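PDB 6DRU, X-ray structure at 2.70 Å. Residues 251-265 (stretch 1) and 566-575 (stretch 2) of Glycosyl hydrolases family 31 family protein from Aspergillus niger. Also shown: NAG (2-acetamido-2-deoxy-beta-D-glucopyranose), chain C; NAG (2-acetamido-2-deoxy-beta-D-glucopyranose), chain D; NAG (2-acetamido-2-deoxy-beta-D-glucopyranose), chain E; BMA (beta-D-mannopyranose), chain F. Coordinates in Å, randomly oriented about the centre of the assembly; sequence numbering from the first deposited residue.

Stretch 1 (251-265) GYIQSKLRYENQTEV
Stretch 2 (566-575) DAYTCANEPW

This is a mainly polar contact between an extended loop and an irregular segment of one chain, knit by side-chain-to-backbone hydrogen bonds and closed at one end by a tyrosine ring that has a sugar at its edge.

The segments run antiparallel and bury 615 Å² in total. CA atoms pair as Gln-254 with Glu-573 (7.5 Å), Lys-256 with Asn-572 (6.2 Å), Arg-258 with Thr-569 (6.4 Å), Glu-260 with Tyr-568 (6.4 Å) and Glu-264 with Ala-567 (7.9 Å). Stretch 1 has a short strand around Ile-253, then a loop with a cis peptide between Leu-257 and Arg-258, then a helix from Gln-262. Stretch 2 has no regular helix or strand; Tyr-568 (phi/psi -65/-37) and Asn-572 (-147/33) break its extended course. No backbone-to-backbone hydrogen bond joins the two.

At the Gln-254 end, its side chain (chi1 t, chi2 p) donates from NE2 to Asn-572 O at 3.1 Å and to Tyr-259 OH at 3.1 Å. Tyr-252 OH donates to Gln-254 OE1 at 2.6 Å. Tyr-259 (chi1 m) points its CB away, yet its ring reaches back, and OH donates to Glu-573 OE1 at 3.0 Å. That same OE1 accepts from Asn-572 N at 3.2 Å, which folds the Glu-573 side chain (chi1 m, chi2 p) back onto the backbone of Asn-572. Asn-572 (chi1 t) donates from ND2 to Ser-255 O at 3.2 Å.

Lys-256 lies at the centre, with chi1 p and the rest of the chain t. Its CB packs on Asn-572 CB at 3.8 Å. Carbonyls, water and an acid meet its charge. NZ donates to Cys-570 O at 3.0 Å and weakly to Thr-569 O at 3.2 Å. Lys-256 NZ also forms a long salt bridge to Glu-264 OE2 at 3.9 Å. Water 2 accepts from Lys-256 NZ at 2.8 Å and from Thr-569 N at 2.9 Å. It donates to Arg-258 O at 3.0 Å and Glu-264 OE2 at 2.6 Å, so one water ties both backbones to the buried charges. Thr-569 (chi1 p) turns OG1 into the loop, where it accepts from Arg-258 N at 3.0 Å.

Tyr-568 (chi1 t) closes the other end. Glu-260 CG (chi1 t) lies over the face of the Tyr-568 ring, 3.6 Å from its centroid and 15° off the normal, a CH-pi contact that sets an aliphatic carbon against the pi face. Tyr-568 CD1 lies over one face of the Arg-258 guanidinium (chi1 p, chi2 and chi3 t).

Asn-261 (chi1 p) caps the helix: OD1 accepts from Glu-264 N at 3.0 Å and weakly from Thr-263 N at 2.7 Å. Its ND2 is bonded to C1 of NAG chain C at 1.5 Å. BMA O2 donates to Glu-260 OE2 at 2.5 Å, a very short bond.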

# COMPACT_ATOMS: atom_id res chain seq x y z
N GLY A 251 48.88 14.78 8.32
CA GLY A 251 50.10 14.03 8.09
C GLY A 251 49.85 12.72 7.37
O GLY A 251 48.94 12.59 6.55
N TYR A 252 50.69 11.73 7.69
CA TYR A 252 50.61 10.41 7.08
C TYR A 252 49.77 9.49 7.96
O TYR A 252 50.05 9.33 9.15
CB TYR A 252 52.01 9.84 6.88
CG TYR A 252 52.04 8.43 6.34
CD1 TYR A 252 51.73 8.17 5.01
CD2 TYR A 252 52.39 7.36 7.15
CE1 TYR A 252 51.75 6.88 4.51
CE2 TYR A 252 52.42 6.07 6.66
CZ TYR A 252 52.10 5.83 5.34
OH TYR A 252 52.13 4.54 4.85
N ILE A 253 48.75 8.88 7.36
CA ILE A 253 47.81 8.03 8.07
C ILE A 253 48.06 6.59 7.64
O ILE A 253 47.83 6.22 6.48
CB ILE A 253 46.36 8.44 7.82
CG1 ILE A 253 46.11 9.86 8.35
CG2 ILE A 253 45.40 7.45 8.46
CD1 ILE A 253 44.88 10.52 7.78
N GLN A 254 48.54 5.77 8.57
CA GLN A 254 48.83 4.36 8.31
C GLN A 254 47.63 3.50 8.68
O GLN A 254 47.07 3.64 9.77
CB GLN A 254 50.07 3.92 9.10
CG GLN A 254 50.45 2.47 8.88
CD GLN A 254 50.89 2.19 7.46
OE1 GLN A 254 51.59 2.99 6.84
NE2 GLN A 254 50.46 1.05 6.92
N SER A 255 47.24 2.62 7.77
CA SER A 255 46.12 1.73 8.02
C SER A 255 46.22 0.53 7.09
O SER A 255 46.93 0.57 6.07
CB SER A 255 44.78 2.45 7.82
OG SER A 255 43.69 1.55 7.97
N LYS A 256 45.51 -0.53 7.45
CA LYS A 256 45.39 -1.72 6.61
C LYS A 256 44.31 -2.61 7.22
O LYS A 256 43.78 -2.34 8.29
CB LYS A 256 46.71 -2.48 6.49
CG LYS A 256 47.06 -3.31 7.71
CD LYS A 256 48.13 -4.34 7.37
CE LYS A 256 48.27 -5.38 8.47
NZ LYS A 256 49.14 -6.51 8.05
N LEU A 257 44.01 -3.69 6.50
CA LEU A 257 43.11 -4.73 6.99
C LEU A 257 43.95 -5.98 7.21
O LEU A 257 44.26 -6.70 6.25
CB LEU A 257 41.96 -4.98 6.01
CG LEU A 257 40.72 -5.78 6.43
CD1 LEU A 257 39.67 -5.72 5.34
CD2 LEU A 257 41.03 -7.23 6.78
N ARG A 258 44.33 -6.25 8.46
CA ARG A 258 44.06 -5.40 9.62
C ARG A 258 45.10 -5.68 10.69
O ARG A 258 45.70 -6.76 10.71
CB ARG A 258 42.65 -5.65 10.18
CG ARG A 258 42.39 -7.08 10.63
CD ARG A 258 40.94 -7.27 11.03
NE ARG A 258 40.66 -8.63 11.51
CZ ARG A 258 40.72 -8.99 12.79
NH1 ARG A 258 41.04 -8.11 13.72
NH2 ARG A 258 40.45 -10.25 13.13
N TYR A 259 45.33 -4.72 11.59
CA TYR A 259 46.19 -4.97 12.74
C TYR A 259 45.38 -5.68 13.81
O TYR A 259 44.40 -5.13 14.33
CB TYR A 259 46.79 -3.66 13.25
CG TYR A 259 47.55 -2.91 12.18
CD1 TYR A 259 48.71 -3.45 11.63
CD2 TYR A 259 47.11 -1.69 11.70
CE1 TYR A 259 49.41 -2.78 10.64
CE2 TYR A 259 47.80 -1.01 10.71
CZ TYR A 259 48.95 -1.56 10.19
OH TYR A 259 49.64 -0.89 9.20
N GLU A 260 45.78 -6.91 14.13
CA GLU A 260 44.88 -7.87 14.76
C GLU A 260 44.95 -7.88 16.29
O GLU A 260 43.92 -8.11 16.93
CB GLU A 260 45.18 -9.27 14.21
CG GLU A 260 44.11 -10.30 14.49
CD GLU A 260 44.45 -11.18 15.66
OE1 GLU A 260 45.45 -10.89 16.35
OE2 GLU A 260 43.72 -12.16 15.91
N ASN A 261 46.12 -7.65 16.88
CA ASN A 261 46.24 -7.64 18.34
C ASN A 261 47.07 -6.44 18.78
O ASN A 261 47.60 -5.69 17.96
CB ASN A 261 46.84 -8.96 18.85
CG ASN A 261 48.31 -9.14 18.49
OD1 ASN A 261 49.17 -8.43 18.99
ND2 ASN A 261 48.59 -10.11 17.62
N GLN A 262 47.18 -6.27 20.10
CA GLN A 262 47.85 -5.10 20.65
C GLN A 262 49.34 -5.11 20.35
O GLN A 262 49.92 -4.06 20.04
CB GLN A 262 47.61 -5.02 22.16
CG GLN A 262 48.41 -3.93 22.85
CD GLN A 262 48.06 -3.77 24.31
OE1 GLN A 262 47.02 -4.25 24.77
NE2 GLN A 262 48.92 -3.09 25.06
N THR A 263 49.98 -6.27 20.44
CA THR A 263 51.43 -6.33 20.25
C THR A 263 51.81 -6.03 18.80
O THR A 263 52.86 -5.43 18.56
CB THR A 263 51.95 -7.70 20.67
OG1 THR A 263 51.95 -7.79 22.11
CG2 THR A 263 53.36 -7.95 20.15
N GLU A 264 50.96 -6.38 17.84
CA GLU A 264 51.24 -6.02 16.45
C GLU A 264 51.21 -4.51 16.26
O GLU A 264 52.01 -3.95 15.50
CB GLU A 264 50.24 -6.70 15.52
CG GLU A 264 50.42 -6.34 14.06
CD GLU A 264 49.49 -7.11 13.14
OE1 GLU A 264 48.93 -8.13 13.59
OE2 GLU A 264 49.34 -6.71 11.97
N VAL A 265 50.29 -3.82 16.94
CA VAL A 265 50.23 -2.37 16.85
C VAL A 265 51.44 -1.74 17.53
O VAL A 265 51.98 -0.74 17.05
CB VAL A 265 48.90 -1.85 17.45
CG1 VAL A 265 48.90 -0.34 17.53
CG2 VAL A 265 47.73 -2.34 16.62
N ASP A 566 54.07 -12.45 7.58
CA ASP A 566 54.62 -12.51 8.93
C ASP A 566 53.67 -11.87 9.95
O ASP A 566 54.10 -11.39 11.00
CB ASP A 566 55.99 -11.84 9.00
CG ASP A 566 55.97 -10.40 8.50
OD1 ASP A 566 54.92 -9.96 7.99
OD2 ASP A 566 57.01 -9.72 8.61
N ALA A 567 52.37 -11.85 9.64
CA ALA A 567 51.38 -11.27 10.54
C ALA A 567 50.03 -11.92 10.24
O ALA A 567 49.94 -12.90 9.50
CB ALA A 567 51.34 -9.75 10.40
N TYR A 568 48.97 -11.36 10.83
CA TYR A 568 47.63 -11.88 10.60
C TYR A 568 47.21 -11.70 9.15
O TYR A 568 46.53 -12.56 8.58
CB TYR A 568 46.65 -11.18 11.55
CG TYR A 568 45.23 -11.71 11.49
CD1 TYR A 568 44.22 -10.98 10.90
CD2 TYR A 568 44.91 -12.95 12.04
CE1 TYR A 568 42.92 -11.45 10.84
CE2 TYR A 568 43.61 -13.43 11.99
CZ TYR A 568 42.63 -12.68 11.39
OH TYR A 568 41.33 -13.15 11.34
N THR A 569 47.59 -10.58 8.53
CA THR A 569 47.30 -10.30 7.13
C THR A 569 48.58 -9.83 6.45
O THR A 569 49.59 -9.55 7.11
CB THR A 569 46.21 -9.23 6.98
OG1 THR A 569 46.57 -8.05 7.71
CG2 THR A 569 44.88 -9.75 7.52
N CYS A 570 48.53 -9.73 5.13
CA CYS A 570 49.67 -9.19 4.38
C CYS A 570 49.89 -7.72 4.73
O CYS A 570 48.97 -7.01 5.13
CB CYS A 570 49.46 -9.36 2.88
SG CYS A 570 49.43 -11.08 2.30
N ALA A 571 51.13 -7.28 4.57
CA ALA A 571 51.55 -5.97 5.05
C ALA A 571 51.17 -4.86 4.06
O ALA A 571 50.87 -5.10 2.89
CB ALA A 571 53.06 -5.94 5.30
N ASN A 572 51.19 -3.62 4.58
CA ASN A 572 50.90 -2.43 3.78
C ASN A 572 51.72 -1.24 4.27
O ASN A 572 51.25 -0.09 4.20
CB ASN A 572 49.40 -2.11 3.81
CG ASN A 572 49.00 -1.03 2.82
OD1 ASN A 572 49.15 -1.19 1.61
ND2 ASN A 572 48.49 0.09 3.33
N GLU A 573 52.92 -1.49 4.77
CA GLU A 573 53.78 -0.47 5.35
C GLU A 573 54.70 0.11 4.29
O GLU A 573 54.95 -0.51 3.25
CB GLU A 573 54.60 -1.07 6.50
CG GLU A 573 53.79 -1.40 7.75
CD GLU A 573 52.82 -2.55 7.56
OE1 GLU A 573 51.60 -2.30 7.45
OE2 GLU A 573 53.28 -3.71 7.50
N PRO A 574 55.23 1.32 4.51
CA PRO A 574 56.09 1.94 3.49
C PRO A 574 57.35 1.14 3.16
O PRO A 574 57.99 1.43 2.14
CB PRO A 574 56.45 3.31 4.10
CG PRO A 574 56.13 3.18 5.55
CD PRO A 574 54.99 2.23 5.64
N TRP A 575 57.72 0.16 3.98
CA TRP A 575 58.86 -0.70 3.71
C TRP A 575 58.46 -2.08 3.21
O TRP A 575 59.31 -2.97 3.14
CB TRP A 575 59.71 -0.83 4.98
CG TRP A 575 58.90 -1.19 6.18
CD1 TRP A 575 58.52 -2.43 6.57
CD2 TRP A 575 58.38 -0.28 7.15
NE1 TRP A 575 57.78 -2.36 7.72
CE2 TRP A 575 57.68 -1.04 8.10
CE3 TRP A 575 58.43 1.11 7.31
CZ2 TRP A 575 57.04 -0.47 9.20
CZ3 TRP A 575 57.79 1.68 8.39
CH2 TRP A 575 57.11 0.89 9.33
C1 NAG C . 49.95 -10.66 17.66
C2 NAG C . 49.99 -12.17 17.50
C3 NAG C . 51.36 -12.68 17.25
C4 NAG C . 52.00 -11.91 16.11
C5 NAG C . 51.95 -10.43 16.41
C6 NAG C . 52.54 -9.64 15.26
C7 NAG C . 48.15 -13.32 18.62
C8 NAG C . 47.37 -13.24 17.34
N2 NAG C . 49.46 -12.78 18.67
O3 NAG C . 51.31 -14.05 16.96
O4 NAG C . 53.34 -12.32 15.97
O5 NAG C . 50.61 -10.05 16.58
O6 NAG C . 51.88 -10.01 14.06
O7 NAG C . 47.67 -13.85 19.60
C1 NAG D . 53.64 -13.03 14.77
C2 NAG D . 55.10 -13.41 14.73
C3 NAG D . 55.56 -13.82 13.38
C4 NAG D . 54.57 -14.75 12.69
C5 NAG D . 53.18 -14.16 12.77
C6 NAG D . 52.17 -15.08 12.12
C7 NAG D . 56.30 -12.22 16.51
C8 NAG D . 57.11 -11.03 16.98
N2 NAG D . 55.86 -12.29 15.17
O3 NAG D . 56.83 -14.43 13.50
O4 NAG D . 54.94 -14.91 11.34
O5 NAG D . 52.85 -13.99 14.12
O6 NAG D . 51.93 -16.18 12.97
O7 NAG D . 56.03 -13.12 17.29
C1 NAG E . 38.07 -14.19 15.86
C2 NAG E . 38.63 -14.38 17.25
C3 NAG E . 40.09 -14.09 17.32
C4 NAG E . 40.81 -14.87 16.24
C5 NAG E . 40.21 -14.51 14.90
C6 NAG E . 40.92 -15.24 13.79
C7 NAG E . 36.94 -14.04 19.03
C8 NAG E . 36.24 -13.11 19.99
N2 NAG E . 37.95 -13.53 18.16
O3 NAG E . 40.56 -14.39 18.61
O4 NAG E . 42.19 -14.55 16.26
O5 NAG E . 38.85 -14.88 14.92
O6 NAG E . 39.98 -15.67 12.83
O7 NAG E . 36.65 -15.22 18.99
C1 BMA F . 42.73 -15.77 16.81
C2 BMA F . 44.16 -15.44 16.37
C3 BMA F . 45.09 -16.53 16.91
C4 BMA F . 44.91 -16.74 18.42
C5 BMA F . 43.43 -16.98 18.74
C6 BMA F . 43.15 -17.10 20.23
O2 BMA F . 44.54 -14.22 16.97
O3 BMA F . 46.46 -16.24 16.62
O4 BMA F . 45.67 -17.86 18.85
O5 BMA F . 42.66 -15.89 18.21
O6 BMA F . 44.01 -16.20 20.92
O HOH W 1 52.39 2.51 2.97
O HOH W 2 48.23 -8.18 10.12